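Local structure of histidinol-phosphate aminotransferase (Clostridium acetobutylicum, 3FTB) at residues G287-V292 with V300-E305. The protein probably works as a pyridoxal 5'-phosphate-dependent histidinol-phosphate aminotransferase of histidine biosynthesis. Sequence-based numbering, arbitrary orientation.
Sequences GFIKRV and VLCRLE
The Phe288 ring meets Leu304 at its edge: CD2 of Leu304 lies in the ring plane, 3.8 Å from CD1 of Phe288, and the two side chains extend alongside each other in one direction. Leu354 and Glu358 of the C-terminal helix 344-359 also pack against the Phe288 side chain. The contact belongs to a beta hairpin, strands 289-293 and 299-304, in the smaller sheet of a fold type I PLP enzyme; 289-293 is outermost in that sheet within the chain, while 299-304 bonds on its other side to 336-340. A classic beta bulge interrupts the pairing, since Lys290 and Arg291 both face Arg303. The evidence is a carbonyl gripped twice: O of Arg303 accepts from Lys290 N at 2.9 Å, in the carbonyl plane but bent at the hydrogen (136°), and from Arg291 N at 3.2 Å, straighter (165°) but above that plane. Regular pairing resumes with Arg303 N donating to Arg291 O at 2.7 Å. Ile289, Val292, Cys302 and Leu304 share one face, where CD1 of Ile289 touches both Cys302 CB and Leu304 CD2; Leu283 of helix 262-285 packs on Cys302. On the other face the side chains of Arg291 and Arg303 approach each other at their CB atoms, 4.0 Å apart, and their polar ends diverge, Arg291 NH1 to Asn130 and Arg303 NE to Ser335. Bent at chi3 (-79°), Lys290 lies across Glu305, nearly perpendicular to it, with Lys290 CE 3.8 Å from Glu305 CG, its NZ donating to a water that bonds weakly to Leu304 O. The tightest carbon pair is between the obliquely crossing valines, Val292 CG1 and Val300 CG2 at 3.3 Å, closer than usual van der Waals contact.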
# COMPACT_ATOMS: atom_id res chain seq x y z
N GLY A 287 -27.22 6.43 34.49
CA GLY A 287 -28.65 6.18 34.43
C GLY A 287 -29.24 5.85 33.08
O GLY A 287 -30.13 4.99 32.97
N PHE A 288 -28.76 6.52 32.03
CA PHE A 288 -29.28 6.24 30.70
C PHE A 288 -28.58 5.03 30.10
O PHE A 288 -29.03 4.47 29.10
CB PHE A 288 -29.17 7.45 29.77
CG PHE A 288 -27.79 8.02 29.68
CD1 PHE A 288 -26.87 7.48 28.83
CD2 PHE A 288 -27.44 9.12 30.44
CE1 PHE A 288 -25.61 8.01 28.74
CE2 PHE A 288 -26.18 9.66 30.35
CZ PHE A 288 -25.26 9.11 29.50
N ILE A 289 -27.49 4.61 30.74
CA ILE A 289 -26.84 3.36 30.38
C ILE A 289 -27.67 2.20 30.89
O ILE A 289 -27.56 1.81 32.05
CB ILE A 289 -25.42 3.24 30.94
CG1 ILE A 289 -24.56 4.43 30.50
CG2 ILE A 289 -24.78 1.93 30.47
CD1 ILE A 289 -23.90 4.23 29.17
N LYS A 290 -28.52 1.68 30.01
CA LYS A 290 -29.48 0.63 30.32
C LYS A 290 -28.79 -0.73 30.41
O LYS A 290 -29.10 -1.54 31.29
CB LYS A 290 -30.59 0.61 29.26
CG LYS A 290 -31.25 -0.74 29.06
CD LYS A 290 -32.34 -0.68 27.98
CE LYS A 290 -33.62 -0.08 28.52
NZ LYS A 290 -34.71 0.02 27.49
N ARG A 291 -27.86 -0.97 29.49
CA ARG A 291 -27.07 -2.20 29.51
C ARG A 291 -25.69 -2.01 28.90
O ARG A 291 -25.53 -1.43 27.82
CB ARG A 291 -27.80 -3.34 28.80
CG ARG A 291 -26.96 -4.61 28.73
CD ARG A 291 -27.65 -5.75 27.98
NE ARG A 291 -26.79 -6.93 27.95
CZ ARG A 291 -27.10 -8.09 27.36
NH1 ARG A 291 -28.27 -8.24 26.75
NH2 ARG A 291 -26.24 -9.09 27.40
N VAL A 292 -24.69 -2.52 29.61
CA VAL A 292 -23.34 -2.63 29.10
C VAL A 292 -23.07 -4.09 28.68
O VAL A 292 -23.14 -5.01 29.50
CB VAL A 292 -22.31 -2.17 30.18
CG1 VAL A 292 -20.88 -2.33 29.70
CG2 VAL A 292 -22.58 -0.74 30.58
N VAL A 300 -16.49 -0.89 24.31
CA VAL A 300 -17.67 -1.39 25.01
C VAL A 300 -18.97 -0.93 24.32
O VAL A 300 -19.11 0.25 23.98
CB VAL A 300 -17.65 -0.90 26.48
CG1 VAL A 300 -17.66 0.64 26.53
CG2 VAL A 300 -18.81 -1.48 27.27
N LEU A 301 -19.91 -1.86 24.10
CA LEU A 301 -21.21 -1.52 23.49
C LEU A 301 -22.33 -1.31 24.52
O LEU A 301 -22.70 -2.24 25.25
CB LEU A 301 -21.66 -2.60 22.49
CG LEU A 301 -23.03 -2.41 21.82
CD1 LEU A 301 -22.92 -1.42 20.67
CD2 LEU A 301 -23.61 -3.73 21.34
N CYS A 302 -22.87 -0.10 24.56
CA CYS A 302 -23.91 0.25 25.52
C CYS A 302 -25.29 0.41 24.88
O CYS A 302 -25.44 1.01 23.81
CB CYS A 302 -23.49 1.50 26.31
SG CYS A 302 -21.90 1.32 27.19
N ARG A 303 -26.30 -0.17 25.52
CA ARG A 303 -27.70 0.08 25.18
C ARG A 303 -28.19 1.24 26.04
O ARG A 303 -27.88 1.31 27.22
CB ARG A 303 -28.53 -1.16 25.48
CG ARG A 303 -29.96 -1.09 25.02
CD ARG A 303 -30.08 -1.43 23.55
NE ARG A 303 -31.45 -1.25 23.08
CZ ARG A 303 -32.36 -2.22 23.00
NH1 ARG A 303 -33.58 -1.95 22.55
NH2 ARG A 303 -32.05 -3.45 23.36
N LEU A 304 -28.95 2.16 25.44
CA LEU A 304 -29.37 3.39 26.13
C LEU A 304 -30.87 3.43 26.40
O LEU A 304 -31.60 2.52 26.01
CB LEU A 304 -28.96 4.62 25.32
CG LEU A 304 -27.47 4.85 25.04
CD1 LEU A 304 -27.26 6.25 24.47
CD2 LEU A 304 -26.64 4.64 26.29
N GLU A 305 -31.31 4.49 27.07
CA GLU A 305 -32.69 4.61 27.54
C GLU A 305 -33.08 6.06 27.84
O GLU A 305 -32.41 6.74 28.62
CB GLU A 305 -32.89 3.76 28.80
CG GLU A 305 -34.33 3.63 29.23
CD GLU A 305 -34.45 3.06 30.63
OE1 GLU A 305 -33.51 3.29 31.42
OE2 GLU A 305 -35.46 2.40 30.93
O HOH W 1 -33.38 -0.03 24.80